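Local coordinates for BH1974 protein (Bacillus halodurans, PDB 3ON5), which probably assists the maturation of molybdenum-containing hydroxylases such as xanthine dehydrogenase, at residues G71-D76 with V93-S98; P198-I203 with E287-G292; V226-R231 with A252-K257. All blocks are in the same frame, centred on the assembly; numbering follows the deposited sequence.

Interaction 1: residues G71-D76 with V93-S98; sequences GCLETD and VVYDLS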
# COMPACT_ATOMS: atom_id res chain seq x y z
N GLY A 71 10.55 3.27 -18.33
CA GLY A 71 11.63 4.09 -17.80
C GLY A 71 11.12 5.38 -17.19
O GLY A 71 10.06 5.41 -16.54
N CYS A 72 11.87 6.48 -17.41
CA CYS A 72 11.59 7.83 -16.89
C CYS A 72 10.83 8.68 -17.95
O CYS A 72 10.60 9.88 -17.74
CB CYS A 72 12.89 8.50 -16.45
SG CYS A 72 14.20 8.46 -17.70
N LEU A 73 10.45 8.04 -19.06
CA LEU A 73 9.68 8.60 -20.17
C LEU A 73 8.27 8.95 -19.71
O LEU A 73 7.79 10.06 -19.97
CB LEU A 73 9.64 7.56 -21.30
CG LEU A 73 8.75 7.88 -22.49
CD1 LEU A 73 9.54 8.00 -23.71
CD2 LEU A 73 7.73 6.80 -22.73
N GLU A 74 7.61 8.00 -19.01
CA GLU A 74 6.25 8.09 -18.48
C GLU A 74 6.10 9.29 -17.55
O GLU A 74 5.01 9.86 -17.46
CB GLU A 74 5.85 6.80 -17.74
CG GLU A 74 5.58 5.58 -18.62
CD GLU A 74 6.70 4.87 -19.36
OE1 GLU A 74 7.89 5.13 -19.06
OE2 GLU A 74 6.38 4.01 -20.20
N THR A 75 7.21 9.66 -16.90
CA THR A 75 7.30 10.77 -15.96
C THR A 75 7.14 12.11 -16.72
O THR A 75 6.46 13.00 -16.22
CB THR A 75 8.63 10.69 -15.20
OG1 THR A 75 8.85 9.34 -14.74
CG2 THR A 75 8.68 11.65 -14.02
N ASP A 76 7.75 12.22 -17.94
CA ASP A 76 7.67 13.42 -18.78
C ASP A 76 6.31 13.51 -19.49
O ASP A 76 5.71 14.59 -19.54
CB ASP A 76 8.81 13.46 -19.81
CG ASP A 76 8.88 14.76 -20.60
OD1 ASP A 76 8.96 15.84 -19.97
OD2 ASP A 76 8.89 14.70 -21.85
N VAL A 93 5.05 14.04 -29.43
CA VAL A 93 6.28 14.24 -28.68
C VAL A 93 7.26 13.19 -29.16
O VAL A 93 6.90 12.03 -29.27
CB VAL A 93 6.07 14.21 -27.14
CG1 VAL A 93 7.34 14.67 -26.41
CG2 VAL A 93 4.90 15.10 -26.72
N VAL A 94 8.48 13.62 -29.51
CA VAL A 94 9.53 12.71 -29.98
C VAL A 94 10.54 12.54 -28.86
O VAL A 94 10.97 13.53 -28.25
CB VAL A 94 10.19 13.16 -31.30
CG1 VAL A 94 11.18 12.11 -31.80
CG2 VAL A 94 9.14 13.42 -32.38
N TYR A 95 10.89 11.28 -28.57
CA TYR A 95 11.84 10.93 -27.53
C TYR A 95 13.03 10.17 -28.04
O TYR A 95 12.87 9.05 -28.51
CB TYR A 95 11.15 10.07 -26.47
CG TYR A 95 10.18 10.83 -25.61
CD1 TYR A 95 10.62 11.51 -24.48
CD2 TYR A 95 8.81 10.81 -25.89
CE1 TYR A 95 9.72 12.18 -23.65
CE2 TYR A 95 7.91 11.48 -25.06
CZ TYR A 95 8.37 12.17 -23.95
OH TYR A 95 7.51 12.85 -23.13
N ASP A 96 14.24 10.74 -27.91
CA ASP A 96 15.46 9.98 -28.21
C ASP A 96 15.74 9.15 -26.97
O ASP A 96 16.19 9.70 -25.96
CB ASP A 96 16.65 10.89 -28.59
CG ASP A 96 17.87 10.13 -29.08
OD1 ASP A 96 17.77 8.88 -29.29
OD2 ASP A 96 18.91 10.78 -29.34
N LEU A 97 15.41 7.85 -26.98
CA LEU A 97 15.52 7.02 -25.78
C LEU A 97 16.97 6.76 -25.37
O LEU A 97 17.20 6.44 -24.20
CB LEU A 97 14.81 5.68 -25.97
CG LEU A 97 13.29 5.76 -26.27
CD1 LEU A 97 12.67 4.37 -26.33
CD2 LEU A 97 12.54 6.61 -25.23
N SER A 98 17.94 6.94 -26.28
CA SER A 98 19.37 6.75 -26.03
C SER A 98 19.95 7.92 -25.20
O SER A 98 20.60 7.68 -24.19
CB SER A 98 20.11 6.61 -27.36
OG SER A 98 19.92 7.73 -28.21
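Helix 73-87 packs against the strand that is outermost, within this chain, in the antiparallel sheet of the part related to XdhC and CoxI, and Tyr95 of that strand, 91-96, meets Leu73 and Asp76 there. These two lie three residues apart, about one helical turn, and present both an apolar and a polar group to the same ring. Leu73 reaches over a face: its CD1 sits 3.7 Å from the centroid of the Tyr95 ring, 20° off the ring normal, a CH-pi contact displaced toward CG. The same methyl lies 3.6 Å from Leu97 CD2, and leucine suits this buried place as an apolar side chain long enough to lay CD1 over the ring. At the ring's far end the phenol donates a hydrogen bond, Tyr95 OH to Asp76 OD2 at 2.6 Å. A chi1 of -173° in Asp76 turns CG away from the backbone N, and the carboxylate then reaches the phenol, standing nearly perpendicular to the ring. The hydroxyl arrives on the anti side of OD2, tilted out of the carboxylate plane. Tyrosine thus combines a buried apolar surface with a hydroxyl that gives the acid a partner, and a negative charge near the helix N terminus is probably favoured by the helix dipole. Leu77 and Lys80, further along the helix, also touch Tyr95, Leu73 rests on Ile115 of the adjoining strand 113-121, and Thr75 packs on Ile79 of a second subunit.

Interaction 2: residues P198-I203 with E287-G292; sequences PKERLI and ELRYIG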
# COMPACT_ATOMS: atom_id res chain seq x y z
N PRO A 198 -11.51 -7.86 -31.85
CA PRO A 198 -11.92 -8.52 -30.59
C PRO A 198 -10.87 -9.56 -30.16
O PRO A 198 -9.94 -9.89 -30.91
CB PRO A 198 -13.27 -9.17 -30.94
CG PRO A 198 -13.60 -8.73 -32.35
CD PRO A 198 -12.29 -8.37 -32.99
N LYS A 199 -11.00 -10.06 -28.94
CA LYS A 199 -10.08 -11.06 -28.40
C LYS A 199 -10.03 -12.36 -29.23
O LYS A 199 -11.05 -12.83 -29.75
CB LYS A 199 -10.47 -11.42 -26.95
CG LYS A 199 -10.09 -10.39 -25.93
CD LYS A 199 -10.44 -10.87 -24.55
CE LYS A 199 -9.92 -9.95 -23.48
NZ LYS A 199 -10.26 -10.47 -22.13
N GLU A 200 -8.86 -12.95 -29.32
CA GLU A 200 -8.65 -14.26 -29.92
C GLU A 200 -9.31 -15.28 -29.03
O GLU A 200 -9.28 -15.13 -27.80
CB GLU A 200 -7.15 -14.55 -30.11
CG GLU A 200 -6.42 -13.60 -31.07
CD GLU A 200 -6.88 -13.56 -32.52
OE1 GLU A 200 -7.61 -14.47 -32.96
OE2 GLU A 200 -6.45 -12.62 -33.23
N ARG A 201 -9.98 -16.28 -29.62
CA ARG A 201 -10.70 -17.27 -28.84
C ARG A 201 -9.89 -18.53 -28.67
O ARG A 201 -9.26 -18.99 -29.62
CB ARG A 201 -12.03 -17.59 -29.49
CG ARG A 201 -13.18 -16.82 -28.89
CD ARG A 201 -14.25 -16.51 -29.90
NE ARG A 201 -14.77 -17.65 -30.65
CZ ARG A 201 -15.96 -18.20 -30.43
NH1 ARG A 201 -16.74 -17.73 -29.46
NH2 ARG A 201 -16.39 -19.19 -31.21
N LEU A 202 -9.91 -19.07 -27.45
CA LEU A 202 -9.26 -20.32 -27.09
C LEU A 202 -10.31 -21.24 -26.51
O LEU A 202 -10.82 -20.98 -25.41
CB LEU A 202 -8.10 -20.11 -26.13
CG LEU A 202 -7.36 -21.37 -25.68
CD1 LEU A 202 -6.56 -21.97 -26.82
CD2 LEU A 202 -6.45 -21.07 -24.51
N ILE A 203 -10.67 -22.27 -27.28
CA ILE A 203 -11.71 -23.24 -26.94
C ILE A 203 -11.01 -24.47 -26.38
O ILE A 203 -10.31 -25.18 -27.10
CB ILE A 203 -12.61 -23.54 -28.18
CG1 ILE A 203 -13.09 -22.22 -28.83
CG2 ILE A 203 -13.79 -24.48 -27.80
CD1 ILE A 203 -13.76 -22.30 -30.13
N GLU A 287 -11.68 -25.74 -41.39
CA GLU A 287 -10.45 -24.93 -41.47
C GLU A 287 -10.21 -24.31 -40.11
O GLU A 287 -11.14 -23.68 -39.58
CB GLU A 287 -10.57 -23.85 -42.57
N LEU A 288 -9.04 -24.54 -39.48
CA LEU A 288 -8.79 -23.98 -38.14
C LEU A 288 -7.39 -23.40 -38.02
O LEU A 288 -6.44 -23.90 -38.61
CB LEU A 288 -8.98 -25.02 -37.03
CG LEU A 288 -10.33 -25.05 -36.34
CD1 LEU A 288 -10.62 -26.41 -35.79
CD2 LEU A 288 -10.43 -23.99 -35.27
N ARG A 289 -7.30 -22.33 -37.22
CA ARG A 289 -6.08 -21.61 -36.91
C ARG A 289 -5.09 -22.53 -36.20
O ARG A 289 -3.91 -22.58 -36.57
CB ARG A 289 -6.44 -20.40 -36.03
CG ARG A 289 -5.32 -19.44 -35.69
CD ARG A 289 -4.95 -18.48 -36.80
NE ARG A 289 -3.96 -17.50 -36.36
CZ ARG A 289 -4.26 -16.34 -35.78
NH1 ARG A 289 -5.52 -16.01 -35.55
NH2 ARG A 289 -3.29 -15.51 -35.42
N TYR A 290 -5.59 -23.31 -35.21
CA TYR A 290 -4.79 -24.18 -34.35
C TYR A 290 -5.60 -25.31 -33.69
O TYR A 290 -6.70 -25.03 -33.20
CB TYR A 290 -4.22 -23.26 -33.25
CG TYR A 290 -3.46 -23.93 -32.14
CD1 TYR A 290 -2.09 -24.15 -32.25
CD2 TYR A 290 -4.08 -24.28 -30.95
CE1 TYR A 290 -1.37 -24.74 -31.22
CE2 TYR A 290 -3.38 -24.89 -29.92
CZ TYR A 290 -2.02 -25.11 -30.05
OH TYR A 290 -1.30 -25.69 -29.04
N ILE A 291 -5.03 -26.55 -33.63
CA ILE A 291 -5.57 -27.73 -32.92
C ILE A 291 -4.42 -28.34 -32.14
O ILE A 291 -3.45 -28.82 -32.74
CB ILE A 291 -6.30 -28.80 -33.78
CG1 ILE A 291 -7.42 -28.20 -34.66
CG2 ILE A 291 -6.84 -29.95 -32.88
CD1 ILE A 291 -7.92 -29.18 -35.72
N GLY A 292 -4.50 -28.27 -30.83
CA GLY A 292 -3.48 -28.81 -29.96
C GLY A 292 -4.06 -29.94 -29.15
O GLY A 292 -5.12 -29.78 -28.54
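Bends at the second torsion of both Glu200 and Arg289 carry their charged groups toward each other from two strands that are not neighbours in the sheet. In Arg289 the chain first leaves with CG opposite the backbone N and then turns (chi2 78°), which swings the guanidinium toward strand 200-205. Glu200 folds at the same bond in the other sense (chi2 -62°). The result is a long salt bridge, Glu200 OE1 to Arg289 NH1 at 3.7 Å, an electrostatic attraction rather than a hydrogen bond. The two chains run across each other at about a right angle, and the carboxylate and guanidinium planes are 87° apart, so the paired, coplanar grip open to these groups is not formed. OE1 comes to the guanidinium obliquely. Long, flexible, charged residues fit this place, where both are partly exposed; Arg289 also touches Phe265 and Ile341, and Glu200 touches Phe223. Strand 265-268 lies between the two joined strands, and on one side of the sheet Leu202 and Tyr290 both pack on Phe265 and on Leu337 of helix 326-343. The bridge therefore spans a middle strand near the N-terminal ends of the strands of a parallel sheet, whose order 3-2-1-4-5-6 is that of the classical Rossmann fold.

Interaction 3: residues V226-R231 with A252-K257; sequences VVTDWR and ADFLRK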
# COMPACT_ATOMS: atom_id res chain seq x y z
N VAL A 226 -13.03 -20.32 -23.45
CA VAL A 226 -14.21 -21.17 -23.37
C VAL A 226 -13.73 -22.54 -22.87
O VAL A 226 -12.86 -23.16 -23.49
CB VAL A 226 -15.05 -21.27 -24.70
CG1 VAL A 226 -16.19 -22.28 -24.58
CG2 VAL A 226 -15.60 -19.90 -25.10
N VAL A 227 -14.27 -22.98 -21.73
CA VAL A 227 -14.00 -24.28 -21.12
C VAL A 227 -15.23 -25.11 -21.27
O VAL A 227 -16.32 -24.66 -20.89
CB VAL A 227 -13.56 -24.19 -19.64
CG1 VAL A 227 -13.32 -25.59 -19.06
CG2 VAL A 227 -12.33 -23.31 -19.48
N THR A 228 -15.09 -26.33 -21.81
CA THR A 228 -16.21 -27.26 -21.95
C THR A 228 -15.75 -28.67 -21.51
O THR A 228 -14.62 -29.09 -21.77
CB THR A 228 -16.82 -27.24 -23.34
OG1 THR A 228 -17.90 -28.19 -23.41
CG2 THR A 228 -15.80 -27.47 -24.45
N ASP A 229 -16.64 -29.34 -20.77
CA ASP A 229 -16.50 -30.69 -20.23
C ASP A 229 -17.91 -31.21 -19.92
O ASP A 229 -18.85 -30.42 -19.80
CB ASP A 229 -15.58 -30.69 -19.01
CG ASP A 229 -15.08 -32.06 -18.55
OD1 ASP A 229 -15.88 -32.80 -17.96
OD2 ASP A 229 -13.87 -32.33 -18.69
N TRP A 230 -18.07 -32.53 -19.84
CA TRP A 230 -19.34 -33.20 -19.62
C TRP A 230 -19.57 -33.51 -18.12
O TRP A 230 -20.64 -34.00 -17.77
CB TRP A 230 -19.37 -34.49 -20.44
CG TRP A 230 -18.32 -35.49 -20.06
CD1 TRP A 230 -18.50 -36.60 -19.29
CD2 TRP A 230 -16.94 -35.49 -20.45
NE1 TRP A 230 -17.32 -37.28 -19.17
CE2 TRP A 230 -16.34 -36.63 -19.87
CE3 TRP A 230 -16.14 -34.65 -21.26
CZ2 TRP A 230 -14.98 -36.92 -20.04
CZ3 TRP A 230 -14.80 -34.94 -21.41
CH2 TRP A 230 -14.23 -36.06 -20.81
N ARG A 231 -18.58 -33.21 -17.25
CA ARG A 231 -18.58 -33.50 -15.81
C ARG A 231 -18.81 -32.22 -14.98
O ARG A 231 -17.89 -31.42 -14.77
CB ARG A 231 -17.26 -34.16 -15.43
CG ARG A 231 -17.07 -35.48 -16.17
CD ARG A 231 -15.67 -35.99 -16.05
NE ARG A 231 -14.71 -35.05 -16.62
CZ ARG A 231 -13.41 -35.28 -16.68
NH1 ARG A 231 -12.91 -36.42 -16.23
NH2 ARG A 231 -12.59 -34.36 -17.18
N ALA A 252 -19.91 -33.92 -28.33
CA ALA A 252 -20.79 -34.05 -29.49
C ALA A 252 -21.91 -33.01 -29.46
O ALA A 252 -22.31 -32.54 -30.53
CB ALA A 252 -21.38 -35.44 -29.54
N ASP A 253 -22.43 -32.67 -28.27
CA ASP A 253 -23.49 -31.67 -28.12
C ASP A 253 -22.91 -30.29 -28.26
O ASP A 253 -23.51 -29.46 -28.90
CB ASP A 253 -24.20 -31.81 -26.79
CG ASP A 253 -25.07 -33.02 -26.69
OD1 ASP A 253 -25.84 -33.27 -27.64
OD2 ASP A 253 -25.07 -33.66 -25.62
N PHE A 254 -21.74 -30.06 -27.65
CA PHE A 254 -21.05 -28.79 -27.74
C PHE A 254 -20.78 -28.43 -29.19
O PHE A 254 -21.19 -27.36 -29.62
CB PHE A 254 -19.75 -28.83 -26.95
CG PHE A 254 -18.99 -27.53 -26.96
CD1 PHE A 254 -19.23 -26.56 -25.99
CD2 PHE A 254 -18.00 -27.30 -27.90
CE1 PHE A 254 -18.50 -25.37 -25.98
CE2 PHE A 254 -17.27 -26.11 -27.89
CZ PHE A 254 -17.51 -25.16 -26.92
N LEU A 255 -20.16 -29.34 -29.96
CA LEU A 255 -19.79 -29.17 -31.37
C LEU A 255 -21.03 -28.94 -32.25
O LEU A 255 -20.96 -28.19 -33.23
CB LEU A 255 -19.01 -30.39 -31.88
CG LEU A 255 -17.64 -30.60 -31.22
CD1 LEU A 255 -17.14 -31.99 -31.46
CD2 LEU A 255 -16.63 -29.53 -31.59
N ARG A 256 -22.17 -29.53 -31.88
CA ARG A 256 -23.42 -29.29 -32.60
C ARG A 256 -23.93 -27.85 -32.33
O ARG A 256 -24.29 -27.15 -33.27
CB ARG A 256 -24.50 -30.31 -32.19
CG ARG A 256 -25.76 -30.18 -33.02
CD ARG A 256 -26.95 -31.01 -32.56
NE ARG A 256 -27.59 -30.44 -31.36
CZ ARG A 256 -27.48 -30.94 -30.14
NH1 ARG A 256 -26.80 -32.06 -29.92
NH2 ARG A 256 -28.11 -30.35 -29.12
N LYS A 257 -23.93 -27.43 -31.06
CA LYS A 257 -24.51 -26.19 -30.60
C LYS A 257 -23.56 -24.99 -30.74
O LYS A 257 -23.99 -23.97 -31.28
CB LYS A 257 -24.96 -26.35 -29.14
CG LYS A 257 -26.18 -27.29 -29.01
CD LYS A 257 -26.30 -28.06 -27.66
CE LYS A 257 -26.71 -27.31 -26.41
NZ LYS A 257 -26.90 -28.24 -25.26
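In the Rossmann domain, helix 251-257 belongs to the long crossover that leads from the outermost strand 245-248 back over the parallel sheet to strand 265-268, and its Phe254 lies on Val226 and Thr228 of strand 223-229, two residues that face the same side. Thr228 comes over the face: its CG2 stands 3.7 Å from the centroid of the Phe254 ring and only 8° off the normal, a nearly centred CH-pi contact. Val226 approaches at the edge, CG1 lying 3.9 Å from Phe254 CZ. The chi1 of Thr228 (179°) sets OG1 opposite the backbone N; while CG2 lies over the ring centre, CB and OG1 pass near its CD1 side, OG1 at 3.3 Å from Phe254 CD1. The hydroxyl is hydrogen-bonded to the carbonyl oxygen of Ile247 in the adjoining strand. Threonine thus gives this buried site an apolar methyl and a hydroxyl with a partner, and its beta-branching, like that of valine, suits an extended strand. A flat phenylalanine fills the layer between helix and sheet, flanked also by Phe205 and Phe258. Beyond the contact the strand ends at Asp229, whose OD2 takes the backbone N-H of Ala207. Its OD1 closes an Asx turn by accepting from Arg231 N through the anti lone pair, and uses the syn lone pair for Arg231 NE at 2.9 Å.

From the N terminus, interaction 1 comes first and closes a short loop made mostly of helix 73-87, fastening that helix to the antiparallel sheet. It is complete before interaction 2 opens, and the centres of the two lie about 37 Å apart on opposite sides of the chain's centre. Interaction 2 closes a much longer loop, from strand 200-205 to strand 290-293, and interaction 3 is nested inside it, adding the crossover helix 251-257 to the same parallel sheet. Those two contacts touch: strands 200-205 and 223-229 are neighbours, with Leu202 O 3.0 Å from Val226 N in a probable hydrogen bond, and Ile203 CG2 packs on Phe254 CE2.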